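Local coordinates for protein single domain haemoglobin (Campylobacter jejuni, PDB 2WY4) that binds heme b and probably takes part in oxygen binding and nitric oxide dioxygenation, as a single-domain bacterial globin, at residues 92-97 and 132-137; 30-35 and 40-45; 4-9 and 66-71. One frame throughout, in Å; residues are numbered along the deposited sequence.

Interaction 1: 92-97 and 132-137; sequences EHYPIV and DIEKKL. With HEM (protoporphyrin IX containing Fe), chain B.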
loop_
_atom_site.group_PDB
_atom_site.type_symbol
_atom_site.label_atom_id
_atom_site.label_comp_id
_atom_site.label_asym_id
_atom_site.label_seq_id
_atom_site.Cartn_x
_atom_site.Cartn_y
_atom_site.Cartn_z
ATOM N N GLU A 92 -9.313 -10.067 4.244
ATOM C CA GLU A 92 -8.911 -9.944 5.626
ATOM C C GLU A 92 -7.436 -9.638 5.843
ATOM O O GLU A 92 -7.023 -9.380 6.959
ATOM C CB GLU A 92 -9.282 -11.226 6.394
ATOM C CG GLU A 92 -10.765 -11.462 6.525
ATOM C CD GLU A 92 -11.469 -11.806 5.236
ATOM O OE1 GLU A 92 -10.886 -12.538 4.406
ATOM O OE2 GLU A 92 -12.650 -11.370 5.056
ATOM N N HIS A 93 -6.619 -9.698 4.783
ATOM C CA HIS A 93 -5.203 -9.311 4.944
ATOM C C HIS A 93 -5.052 -7.808 4.836
ATOM O O HIS A 93 -4.104 -7.275 5.323
ATOM C CB HIS A 93 -4.321 -9.909 3.858
ATOM C CG HIS A 93 -4.062 -11.377 3.993
ATOM N ND1 HIS A 93 -4.456 -12.280 3.033
ATOM C CD2 HIS A 93 -3.412 -12.087 4.944
ATOM C CE1 HIS A 93 -4.079 -13.493 3.408
ATOM N NE2 HIS A 93 -3.417 -13.398 4.549
ATOM N N TYR A 94 -5.995 -7.132 4.197
ATOM C CA TYR A 94 -5.863 -5.697 3.993
ATOM C C TYR A 94 -5.772 -4.886 5.302
ATOM O O TYR A 94 -4.985 -3.933 5.344
ATOM C CB TYR A 94 -6.890 -5.131 2.984
ATOM C CG TYR A 94 -6.533 -5.438 1.560
ATOM C CD1 TYR A 94 -6.842 -6.662 1.002
ATOM C CD2 TYR A 94 -5.832 -4.522 0.786
ATOM C CE1 TYR A 94 -6.468 -6.971 -0.275
ATOM C CE2 TYR A 94 -5.456 -4.828 -0.492
ATOM C CZ TYR A 94 -5.784 -6.041 -1.020
ATOM O OH TYR A 94 -5.424 -6.336 -2.318
ATOM N N PRO A 95 -6.546 -5.200 6.367
ATOM C CA PRO A 95 -6.335 -4.489 7.628
ATOM C C PRO A 95 -4.913 -4.699 8.241
ATOM O O PRO A 95 -4.419 -3.848 9.011
ATOM C CB PRO A 95 -7.435 -5.062 8.536
ATOM C CG PRO A 95 -8.461 -5.547 7.619
ATOM C CD PRO A 95 -7.697 -6.115 6.463
ATOM N N ILE A 96 -4.277 -5.829 7.946
ATOM C CA ILE A 96 -2.921 -6.072 8.422
ATOM C C ILE A 96 -1.973 -5.111 7.728
ATOM O O ILE A 96 -1.165 -4.438 8.335
ATOM C CB ILE A 96 -2.511 -7.537 8.165
ATOM C CG1 ILE A 96 -3.341 -8.461 9.052
ATOM C CG2 ILE A 96 -1.069 -7.714 8.437
ATOM C CD1 ILE A 96 -3.159 -9.944 8.731
ATOM N N VAL A 97 -2.062 -5.075 6.405
ATOM C CA VAL A 97 -1.256 -4.147 5.625
ATOM C C VAL A 97 -1.486 -2.707 6.065
ATOM O O VAL A 97 -0.540 -1.936 6.205
ATOM C CB VAL A 97 -1.474 -4.361 4.085
ATOM C CG1 VAL A 97 -0.948 -3.192 3.280
ATOM C CG2 VAL A 97 -0.813 -5.668 3.675
ATOM N N ASP A 132 -12.173 -5.003 -4.128
ATOM C CA ASP A 132 -13.326 -5.205 -5.015
ATOM C C ASP A 132 -12.928 -5.840 -6.339
ATOM O O ASP A 132 -13.632 -6.718 -6.871
ATOM C CB ASP A 132 -14.108 -3.905 -5.267
ATOM C CG ASP A 132 -14.884 -3.407 -4.029
ATOM O OD1 ASP A 132 -15.025 -4.149 -3.025
ATOM O OD2 ASP A 132 -15.346 -2.253 -3.965
ATOM N N ILE A 133 -11.790 -5.423 -6.883
ATOM C CA ILE A 133 -11.291 -6.001 -8.126
ATOM C C ILE A 133 -10.898 -7.473 -7.907
ATOM O O ILE A 133 -11.239 -8.348 -8.720
ATOM C CB ILE A 133 -10.092 -5.165 -8.678
ATOM C CG1 ILE A 133 -10.610 -3.881 -9.310
ATOM C CG2 ILE A 133 -9.253 -5.924 -9.685
ATOM C CD1 ILE A 133 -9.561 -2.906 -9.730
ATOM N N GLU A 134 -10.211 -7.734 -6.795
ATOM C CA GLU A 134 -9.792 -9.068 -6.449
ATOM C C GLU A 134 -10.982 -9.991 -6.144
ATOM O O GLU A 134 -10.982 -11.160 -6.520
ATOM C CB GLU A 134 -8.756 -9.003 -5.317
ATOM C CG GLU A 134 -7.432 -8.451 -5.867
ATOM C CD GLU A 134 -6.464 -7.919 -4.826
ATOM O OE1 GLU A 134 -6.593 -8.276 -3.629
ATOM O OE2 GLU A 134 -5.536 -7.166 -5.212
ATOM N N LYS A 135 -12.000 -9.456 -5.486
ATOM C CA LYS A 135 -13.198 -10.244 -5.195
ATOM C C LYS A 135 -13.786 -10.764 -6.487
ATOM O O LYS A 135 -14.175 -11.936 -6.569
ATOM C CB LYS A 135 -14.222 -9.407 -4.428
ATOM C CG LYS A 135 -14.089 -9.476 -2.933
ATOM C CD LYS A 135 -15.152 -8.616 -2.246
ATOM C CE LYS A 135 -16.553 -9.133 -2.503
ATOM N NZ LYS A 135 -17.579 -8.408 -1.673
ATOM N N LYS A 136 -13.864 -9.901 -7.500
ATOM C CA LYS A 136 -14.355 -10.317 -8.806
ATOM C C LYS A 136 -13.489 -11.422 -9.366
ATOM O O LYS A 136 -14.001 -12.383 -9.930
ATOM C CB LYS A 136 -14.406 -9.155 -9.797
ATOM C CG LYS A 136 -15.590 -8.245 -9.608
ATOM C CD LYS A 136 -15.799 -7.353 -10.827
ATOM C CE LYS A 136 -16.607 -6.104 -10.488
ATOM N NZ LYS A 136 -17.977 -6.385 -9.966
ATOM N N LEU A 137 -12.169 -11.304 -9.235
ATOM C CA LEU A 137 -11.299 -12.366 -9.747
ATOM C C LEU A 137 -11.543 -13.683 -9.066
ATOM O O LEU A 137 -11.577 -14.723 -9.696
ATOM C CB LEU A 137 -9.817 -12.011 -9.601
ATOM C CG LEU A 137 -9.265 -11.188 -10.732
ATOM C CD1 LEU A 137 -7.760 -11.001 -10.487
ATOM C CD2 LEU A 137 -9.516 -11.843 -12.092
HETATM C CHA HEM B . 2.780 -7.911 -4.655
HETATM C CHB HEM B . 0.819 -3.557 -4.085
HETATM C CHC HEM B . -1.786 -5.255 -0.403
HETATM C CHD HEM B . 0.682 -9.431 -0.587
HETATM C C1A HEM B . 2.429 -6.633 -4.880
HETATM C C2A HEM B . 2.904 -5.781 -5.927
HETATM C C3A HEM B . 2.379 -4.551 -5.775
HETATM C C4A HEM B . 1.549 -4.623 -4.588
HETATM C CMA HEM B . 2.601 -3.335 -6.686
HETATM C CAA HEM B . 3.861 -6.238 -7.056
HETATM C CBA HEM B . 3.216 -7.304 -7.946
HETATM C CGA HEM B . 2.534 -6.845 -9.194
HETATM O O1A HEM B . 2.749 -5.683 -9.631
HETATM O O2A HEM B . 1.799 -7.702 -9.800
HETATM C C1B HEM B . -0.033 -3.635 -3.015
HETATM C C2B HEM B . -0.843 -2.573 -2.535
HETATM C C3B HEM B . -1.572 -3.048 -1.512
HETATM C C4B HEM B . -1.240 -4.417 -1.324
HETATM C CMB HEM B . -0.799 -1.141 -3.053
HETATM C CAB HEM B . -2.572 -2.325 -0.599
HETATM C CBB HEM B . -3.479 -1.493 -1.077
HETATM C C1C HEM B . -1.409 -6.550 -0.138
HETATM C C2C HEM B . -1.931 -7.452 0.828
HETATM C C3C HEM B . -1.228 -8.563 0.766
HETATM C C4C HEM B . -0.192 -8.421 -0.225
HETATM C CMC HEM B . -3.153 -7.164 1.715
HETATM C CAC HEM B . -1.443 -9.800 1.622
HETATM C CBC HEM B . -0.448 -10.228 2.409
HETATM C C1D HEM B . 1.464 -9.375 -1.724
HETATM C C2D HEM B . 2.322 -10.432 -2.103
HETATM C C3D HEM B . 2.987 -10.008 -3.364
HETATM C C4D HEM B . 2.442 -8.717 -3.628
HETATM C CMD HEM B . 2.506 -11.745 -1.376
HETATM C CAD HEM B . 4.030 -10.749 -4.183
HETATM C CBD HEM B . 5.387 -10.100 -3.931
HETATM C CGD HEM B . 6.552 -10.909 -4.417
HETATM O O1D HEM B . 7.514 -11.034 -3.650
HETATM O O2D HEM B . 6.488 -11.383 -5.583
HETATM N NA HEM B . 1.599 -5.911 -4.049
HETATM N NB HEM B . -0.301 -4.757 -2.274
HETATM N NC HEM B . -0.343 -7.167 -0.777
HETATM N ND HEM B . 1.552 -8.348 -2.635
HETATM FE FE HEM B . 0.620 -6.551 -2.451
#
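Tyr94 and Glu134 meet on the proximal side of the heme of this globin fold. They join the start of helix 94-109 to the last turns of helix 113-139. The backbones stay well apart, with 11.7 Å between the CA atoms of Tyr94 and Glu134. Two long side chains reach across and bury equal areas. Tyr94 OH donates a hydrogen bond to Glu134 OE1 over 2.6 Å. The hydroxyl lies on the syn side of the carboxylate, 25° out of its plane, and the ring plane is turned 41° from the carboxylate. The glutamate chain is extended beyond CG (chi2 162°), which carries its carboxylate out to the tyrosine.

The other oxygen, Glu134 OE2, is hydrogen-bonded to ND1 of His84, the axial ligand of the heme iron. Tyrosine, glutamate and histidine thus form a hydrogen-bonded chain on the proximal side, as in the Tyr-Glu-His network of flavohemoglobins. The two bonds fix the rotation of the carboxylate. Through ND1 the carboxylate in turn orients the imidazole of His84 at the iron.

The heme packs against the tyrosine ring. Its methyl CMC sits over the centre of one face of Tyr94, 3.6 Å above the plane. The vinyl carbon CBB lies at the ring edge, in plane. His93 and Val97 meet the substituents of pyrrole C: His93 CB rests 3.6 Å from the vinyl carbon CAC. From the next turn of the helix, Val97 CG2 approaches the methyl CMC to 3.4 Å.

Interaction 2: 30-35 and 40-45; sequences IMFNDY and PMFNME. With HEM (protoporphyrin IX containing Fe), chain B.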
loop_
_atom_site.group_PDB
_atom_site.type_symbol
_atom_site.label_atom_id
_atom_site.label_comp_id
_atom_site.label_asym_id
_atom_site.label_seq_id
_atom_site.Cartn_x
_atom_site.Cartn_y
_atom_site.Cartn_z
ATOM N N ILE A 30 8.133 -4.267 9.668
ATOM C CA ILE A 30 7.033 -4.340 10.643
ATOM C C ILE A 30 6.133 -5.534 10.346
ATOM O O ILE A 30 5.826 -6.320 11.225
ATOM C CB ILE A 30 6.224 -3.039 10.647
ATOM C CG1 ILE A 30 7.028 -1.893 11.255
ATOM C CG2 ILE A 30 4.921 -3.238 11.410
ATOM C CD1 ILE A 30 6.524 -0.534 10.901
ATOM N N MET A 31 5.720 -5.679 9.102
ATOM C CA MET A 31 4.797 -6.726 8.786
ATOM C C MET A 31 5.377 -8.113 8.983
ATOM O O MET A 31 4.722 -8.978 9.529
ATOM C CB MET A 31 4.199 -6.594 7.403
ATOM C CG MET A 31 3.094 -7.599 7.134
ATOM S SD MET A 31 2.141 -7.241 5.644
ATOM C CE MET A 31 3.397 -7.440 4.391
ATOM N N PHE A 32 6.621 -8.333 8.545
ATOM C CA PHE A 32 7.227 -9.648 8.702
ATOM C C PHE A 32 7.496 -9.966 10.170
ATOM O O PHE A 32 7.450 -11.126 10.574
ATOM C CB PHE A 32 8.481 -9.788 7.850
ATOM C CG PHE A 32 8.212 -9.725 6.370
ATOM C CD1 PHE A 32 6.935 -9.985 5.855
ATOM C CD2 PHE A 32 9.225 -9.405 5.502
ATOM C CE1 PHE A 32 6.692 -9.931 4.488
ATOM C CE2 PHE A 32 8.973 -9.360 4.132
ATOM C CZ PHE A 32 7.723 -9.597 3.641
ATOM N N ASN A 33 7.752 -8.946 10.968
ATOM C CA ASN A 33 7.957 -9.146 12.411
ATOM C C ASN A 33 6.685 -9.434 13.161
ATOM O O ASN A 33 6.675 -10.296 14.058
ATOM C CB ASN A 33 8.541 -7.896 13.052
ATOM C CG ASN A 33 8.832 -8.102 14.523
ATOM O OD1 ASN A 33 9.789 -8.775 14.862
ATOM N ND2 ASN A 33 7.951 -7.610 15.398
ATOM N N ASP A 34 5.611 -8.701 12.844
ATOM C CA ASP A 34 4.355 -8.783 13.597
ATOM C C ASP A 34 3.442 -9.861 13.056
ATOM O O ASP A 34 2.610 -10.424 13.789
ATOM C CB ASP A 34 3.605 -7.446 13.529
ATOM C CG ASP A 34 4.205 -6.362 14.397
ATOM O OD1 ASP A 34 5.178 -6.618 15.137
ATOM O OD2 ASP A 34 3.738 -5.188 14.355
ATOM N N TYR A 35 3.583 -10.141 11.753
ATOM C CA TYR A 35 2.728 -11.094 11.041
ATOM C C TYR A 35 3.602 -12.051 10.207
ATOM O O TYR A 35 3.489 -12.179 8.982
ATOM C CB TYR A 35 1.711 -10.356 10.171
ATOM C CG TYR A 35 0.839 -9.427 10.989
ATOM C CD1 TYR A 35 1.194 -8.097 11.188
ATOM C CD2 TYR A 35 -0.328 -9.875 11.581
ATOM C CE1 TYR A 35 0.423 -7.241 11.955
ATOM C CE2 TYR A 35 -1.129 -9.000 12.345
ATOM C CZ TYR A 35 -0.746 -7.686 12.510
ATOM O OH TYR A 35 -1.462 -6.782 13.263
ATOM N N PRO A 40 6.080 -16.041 3.903
ATOM C CA PRO A 40 6.294 -16.985 2.783
ATOM C C PRO A 40 5.503 -16.691 1.515
ATOM O O PRO A 40 5.803 -17.293 0.471
ATOM C CB PRO A 40 5.849 -18.324 3.371
ATOM C CG PRO A 40 6.067 -18.165 4.807
ATOM C CD PRO A 40 5.643 -16.742 5.124
ATOM N N MET A 41 4.496 -15.830 1.598
ATOM C CA MET A 41 3.757 -15.421 0.414
ATOM C C MET A 41 4.666 -14.604 -0.525
ATOM O O MET A 41 4.522 -14.635 -1.758
ATOM C CB MET A 41 2.571 -14.570 0.815
ATOM C CG MET A 41 1.542 -15.293 1.657
ATOM S SD MET A 41 0.250 -14.198 2.336
ATOM C CE MET A 41 -0.785 -13.918 0.984
ATOM N N PHE A 42 5.624 -13.903 0.063
ATOM C CA PHE A 42 6.517 -13.019 -0.659
ATOM C C PHE A 42 7.802 -13.723 -1.053
ATOM O O PHE A 42 8.219 -14.662 -0.392
ATOM C CB PHE A 42 6.891 -11.845 0.244
ATOM C CG PHE A 42 5.735 -10.940 0.565
ATOM C CD1 PHE A 42 4.841 -11.224 1.598
ATOM C CD2 PHE A 42 5.559 -9.801 -0.148
ATOM C CE1 PHE A 42 3.800 -10.396 1.835
ATOM C CE2 PHE A 42 4.518 -8.974 0.118
ATOM C CZ PHE A 42 3.634 -9.278 1.130
ATOM N N ASN A 43 8.403 -13.235 -2.128
ATOM C CA ASN A 43 9.687 -13.742 -2.557
ATOM C C ASN A 43 10.797 -12.948 -1.878
ATOM O O ASN A 43 10.977 -11.773 -2.130
ATOM C CB ASN A 43 9.794 -13.666 -4.081
ATOM C CG ASN A 43 8.815 -14.592 -4.756
ATOM O OD1 ASN A 43 8.893 -15.822 -4.571
ATOM N ND2 ASN A 43 7.873 -14.035 -5.513
ATOM N N MET A 44 11.566 -13.588 -1.005
ATOM C CA MET A 44 12.617 -12.842 -0.327
ATOM C C MET A 44 13.709 -12.285 -1.231
ATOM O O MET A 44 14.334 -11.293 -0.903
ATOM C CB MET A 44 13.203 -13.652 0.825
ATOM C CG MET A 44 12.198 -13.912 1.963
ATOM S SD MET A 44 11.480 -12.414 2.675
ATOM C CE MET A 44 9.949 -12.321 1.858
ATOM N N GLU A 45 13.939 -12.935 -2.368
ATOM C CA GLU A 45 14.927 -12.416 -3.300
ATOM C C GLU A 45 14.501 -11.032 -3.740
ATOM O O GLU A 45 15.329 -10.158 -3.954
ATOM C CB GLU A 45 15.056 -13.353 -4.521
ATOM C CG GLU A 45 16.174 -12.997 -5.456
ATOM C CD GLU A 45 16.050 -13.752 -6.772
ATOM O OE1 GLU A 45 15.931 -15.001 -6.683
ATOM O OE2 GLU A 45 16.033 -13.102 -7.869
HETATM C CHA HEM B . 2.780 -7.911 -4.655
HETATM C CHB HEM B . 0.819 -3.557 -4.085
HETATM C CHC HEM B . -1.786 -5.255 -0.403
HETATM C CHD HEM B . 0.682 -9.431 -0.587
HETATM C C1A HEM B . 2.429 -6.633 -4.880
HETATM C C2A HEM B . 2.904 -5.781 -5.927
HETATM C C3A HEM B . 2.379 -4.551 -5.775
HETATM C C4A HEM B . 1.549 -4.623 -4.588
HETATM C CMA HEM B . 2.601 -3.335 -6.686
HETATM C CAA HEM B . 3.861 -6.238 -7.056
HETATM C CBA HEM B . 3.216 -7.304 -7.946
HETATM C CGA HEM B . 2.534 -6.845 -9.194
HETATM O O1A HEM B . 2.749 -5.683 -9.631
HETATM O O2A HEM B . 1.799 -7.702 -9.800
HETATM C C1B HEM B . -0.033 -3.635 -3.015
HETATM C C2B HEM B . -0.843 -2.573 -2.535
HETATM C C3B HEM B . -1.572 -3.048 -1.512
HETATM C C4B HEM B . -1.240 -4.417 -1.324
HETATM C CMB HEM B . -0.799 -1.141 -3.053
HETATM C CAB HEM B . -2.572 -2.325 -0.599
HETATM C CBB HEM B . -3.479 -1.493 -1.077
HETATM C C1C HEM B . -1.409 -6.550 -0.138
HETATM C C2C HEM B . -1.931 -7.452 0.828
HETATM C C3C HEM B . -1.228 -8.563 0.766
HETATM C C4C HEM B . -0.192 -8.421 -0.225
HETATM C CMC HEM B . -3.153 -7.164 1.715
HETATM C CAC HEM B . -1.443 -9.800 1.622
HETATM C CBC HEM B . -0.448 -10.228 2.409
HETATM C C1D HEM B . 1.464 -9.375 -1.724
HETATM C C2D HEM B . 2.322 -10.432 -2.103
HETATM C C3D HEM B . 2.987 -10.008 -3.364
HETATM C C4D HEM B . 2.442 -8.717 -3.628
HETATM C CMD HEM B . 2.506 -11.745 -1.376
HETATM C CAD HEM B . 4.030 -10.749 -4.183
HETATM C CBD HEM B . 5.387 -10.100 -3.931
HETATM C CGD HEM B . 6.552 -10.909 -4.417
HETATM O O1D HEM B . 7.514 -11.034 -3.650
HETATM O O2D HEM B . 6.488 -11.383 -5.583
HETATM N NA HEM B . 1.599 -5.911 -4.049
HETATM N NB HEM B . -0.301 -4.757 -2.274
HETATM N NC HEM B . -0.343 -7.167 -0.777
HETATM N ND HEM B . 1.552 -8.348 -2.635
HETATM FE FE HEM B . 0.620 -6.551 -2.451
#
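Asn43 N donates a hydrogen bond to the heme propionate oxygen O1D over 2.8 Å, nearly straight at 168°. Asn43 ND2 holds the second oxygen, O2D, over 3.0 Å, in a more bent bond. Both oxygens of one propionate are thus gripped by a single residue. This is the loop at the heme edge that leads into helix 44-48, the CD region of the globin fold.

Phe42, the residue before Asn43, corresponds to the phenylalanine CD1 of globins. Heme methyl CMD lies over the centre of one face, 3.5 Å above the plane. Phe32 comes to the opposite face edge-on, in a T-shaped pair with planes at 66° and centroids 5.3 Å apart. The ring is therefore held between porphyrin and helix. Tyr28 also meets both rings. Phe42 touches the bound cyanide, and Phe32 lies behind it.

Met31, beside Phe32 on the helix, reaches the same ring. Its CG lies anti to the backbone N (chi1 -173°), and the bend at chi3 brings CE to 3.8 Å from Phe42 CZ. Met44 makes a Met-aromatic contact with Phe32 from the other segment; its CE lies 3.9 Å from Phe32 CE2.

Interaction 3: 4-9 and 66-71; sequences EQIQII and NIENLE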
loop_
_atom_site.group_PDB
_atom_site.type_symbol
_atom_site.label_atom_id
_atom_site.label_comp_id
_atom_site.label_asym_id
_atom_site.label_seq_id
_atom_site.Cartn_x
_atom_site.Cartn_y
_atom_site.Cartn_z
ATOM N N GLU A 4 -8.968 19.445 1.992
ATOM C CA GLU A 4 -7.720 19.548 2.738
ATOM C C GLU A 4 -7.031 18.180 2.755
ATOM O O GLU A 4 -5.811 18.106 2.565
ATOM C CB GLU A 4 -7.936 20.054 4.184
ATOM C CG GLU A 4 -8.214 21.560 4.306
ATOM C CD GLU A 4 -7.861 22.158 5.684
ATOM O OE1 GLU A 4 -7.787 23.405 5.773
ATOM O OE2 GLU A 4 -7.655 21.418 6.682
ATOM N N GLN A 5 -7.795 17.118 2.992
ATOM C CA GLN A 5 -7.254 15.752 3.005
ATOM C C GLN A 5 -6.682 15.329 1.651
ATOM O O GLN A 5 -5.650 14.674 1.602
ATOM C CB GLN A 5 -8.299 14.727 3.411
ATOM C CG GLN A 5 -8.472 14.614 4.888
ATOM C CD GLN A 5 -9.087 13.327 5.344
ATOM O OE1 GLN A 5 -9.580 12.533 4.537
ATOM N NE2 GLN A 5 -9.055 13.103 6.663
ATOM N N ILE A 6 -7.361 15.688 0.573
ATOM C CA ILE A 6 -6.847 15.381 -0.764
ATOM C C ILE A 6 -5.494 16.041 -0.953
ATOM O O ILE A 6 -4.557 15.422 -1.436
ATOM C CB ILE A 6 -7.844 15.855 -1.853
ATOM C CG1 ILE A 6 -9.094 14.984 -1.845
ATOM C CG2 ILE A 6 -7.204 15.826 -3.238
ATOM C CD1 ILE A 6 -10.252 15.549 -2.632
ATOM N N GLN A 7 -5.401 17.310 -0.586
ATOM C CA GLN A 7 -4.161 18.033 -0.769
ATOM C C GLN A 7 -3.032 17.449 0.067
ATOM O O GLN A 7 -1.892 17.396 -0.382
ATOM C CB GLN A 7 -4.329 19.526 -0.520
ATOM C CG GLN A 7 -3.058 20.312 -0.822
ATOM C CD GLN A 7 -2.780 20.334 -2.288
ATOM O OE1 GLN A 7 -3.604 20.818 -3.068
ATOM N NE2 GLN A 7 -1.635 19.807 -2.685
ATOM N N ILE A 8 -3.321 17.010 1.288
ATOM C CA ILE A 8 -2.308 16.380 2.112
ATOM C C ILE A 8 -1.771 15.146 1.397
ATOM O O ILE A 8 -0.558 14.939 1.347
ATOM C CB ILE A 8 -2.886 15.991 3.471
ATOM C CG1 ILE A 8 -2.949 17.230 4.352
ATOM C CG2 ILE A 8 -1.996 14.967 4.170
ATOM C CD1 ILE A 8 -3.742 17.033 5.698
ATOM N N ILE A 9 -2.656 14.313 0.854
ATOM C CA ILE A 9 -2.180 13.141 0.132
ATOM C C ILE A 9 -1.316 13.553 -1.055
ATOM O O ILE A 9 -0.244 12.986 -1.251
ATOM C CB ILE A 9 -3.358 12.221 -0.265
ATOM C CG1 ILE A 9 -4.045 11.647 0.980
ATOM C CG2 ILE A 9 -2.889 11.089 -1.207
ATOM C CD1 ILE A 9 -3.168 10.940 1.939
ATOM N N ASN A 66 -3.805 9.398 -7.757
ATOM C CA ASN A 66 -5.170 9.235 -8.227
ATOM C C ASN A 66 -6.192 9.190 -7.108
ATOM O O ASN A 66 -7.310 8.691 -7.281
ATOM C CB ASN A 66 -5.269 7.965 -9.086
ATOM C CG ASN A 66 -4.442 8.060 -10.354
ATOM O OD1 ASN A 66 -3.385 7.411 -10.484
ATOM N ND2 ASN A 66 -4.902 8.896 -11.274
ATOM N N ILE A 67 -5.819 9.748 -5.965
ATOM C CA ILE A 67 -6.696 9.577 -4.794
ATOM C C ILE A 67 -8.126 10.153 -4.952
ATOM O O ILE A 67 -9.069 9.639 -4.363
ATOM C CB ILE A 67 -6.033 10.117 -3.541
ATOM C CG1 ILE A 67 -6.775 9.605 -2.285
ATOM C CG2 ILE A 67 -6.000 11.633 -3.591
ATOM C CD1 ILE A 67 -6.808 8.099 -2.179
ATOM N N GLU A 68 -8.289 11.176 -5.785
ATOM C CA GLU A 68 -9.614 11.758 -6.047
ATOM C C GLU A 68 -10.459 10.881 -6.965
ATOM O O GLU A 68 -11.677 11.020 -7.014
ATOM C CB GLU A 68 -9.464 13.129 -6.700
ATOM C CG GLU A 68 -8.897 14.177 -5.770
ATOM C CD GLU A 68 -8.667 15.501 -6.475
ATOM O OE1 GLU A 68 -7.580 15.682 -7.060
ATOM O OE2 GLU A 68 -9.581 16.356 -6.475
ATOM N N ASN A 69 -9.816 10.004 -7.733
ATOM C CA ASN A 69 -10.545 9.122 -8.637
ATOM C C ASN A 69 -9.727 7.870 -8.907
ATOM O O ASN A 69 -8.933 7.835 -9.866
ATOM C CB ASN A 69 -10.854 9.859 -9.941
ATOM C CG ASN A 69 -11.677 9.038 -10.907
ATOM O OD1 ASN A 69 -11.901 9.451 -12.073
ATOM N ND2 ASN A 69 -12.144 7.877 -10.452
ATOM N N LEU A 70 -9.922 6.857 -8.065
ATOM C CA LEU A 70 -9.121 5.644 -8.154
ATOM C C LEU A 70 -9.362 4.862 -9.441
ATOM O O LEU A 70 -8.549 4.012 -9.793
ATOM C CB LEU A 70 -9.306 4.768 -6.912
ATOM C CG LEU A 70 -8.840 5.382 -5.589
ATOM C CD1 LEU A 70 -9.164 4.424 -4.441
ATOM C CD2 LEU A 70 -7.358 5.722 -5.603
ATOM N N GLU A 71 -10.446 5.159 -10.162
ATOM C CA GLU A 71 -10.683 4.512 -11.445
ATOM C C GLU A 71 -9.545 4.771 -12.402
ATOM O O GLU A 71 -9.369 4.008 -13.325
ATOM C CB GLU A 71 -11.970 5.020 -12.100
ATOM C CG GLU A 71 -13.217 4.504 -11.442
ATOM C CD GLU A 71 -13.337 3.002 -11.554
ATOM O OE1 GLU A 71 -12.761 2.409 -12.508
ATOM O OE2 GLU A 71 -14.001 2.397 -10.685
#
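Ile67 and Glu68 bring the loop after helix 51-65 against the first turns of helix 4-34. This is a contact at the periphery of the globin fold, away from the heme. No hydrogen bond crosses it. The loop opens with a type I beta turn from Asn66 to Asn69, closed by a bond of 2.9 Å from Asn69 N to Asn66 O. Of its two central residues, Ile67 points toward the helix; Glu68 starts off to the side and its end swings nearer.

Ile67 comes first. Its CG1 stands anti to the backbone N (chi1 -165°), while CG2 takes the place between the backbone N and the carbonyl carbon. That methyl meets Ile9 CG2 at 4.0 Å, and the two side chains cross at about a right angle. The same methyl is 4.4 Å from Ile6 CG2, a looser touch.

Glu68 follows, and it uses its hydrocarbon part. Its chain is extended beyond CG (chi2 176°) and passes across Ile6. Glu68 CG lies 3.5 Å from Ile6 CG2 and 3.7 Å from Ile6 CD1. The carboxylate carbon CD of Glu68 also packs on Ile6 CG2, at 3.6 Å. Ile6 is thus partly covered by the stem of Glu68, at the outer border of the contact.

Farther along, Glu71 makes a salt bridge to Arg74 at the start of helix 74-86. Ile8 packs on Thr115 and Ala118 of helix 113-139, and Ile9 on Trp119. The first turns of helix 4-34 meet both the loop and helix 113-139, with Ile9 touching each.

In the fold
From the N terminus, helix 4-34 takes part first in interaction 3. Its opening turns join the loop at 66-71, closing a loop of 56 residues. The far end of the same helix enters interaction 2, which closes a short turn of four residues. That turn falls within the span of interaction 3, yet the two contacts lie on opposite sides of the chain's centre, their centres about 29 Å apart. Interaction 1 follows in series. It closes a mostly helical loop of 34 residues and ties helix 94-109 to helix 113-139. Interactions 1 and 2 both touch the heme and each other: Ile96 CG2 packs 3.6 Å from Tyr35 CD1. Interaction 3 touches neither.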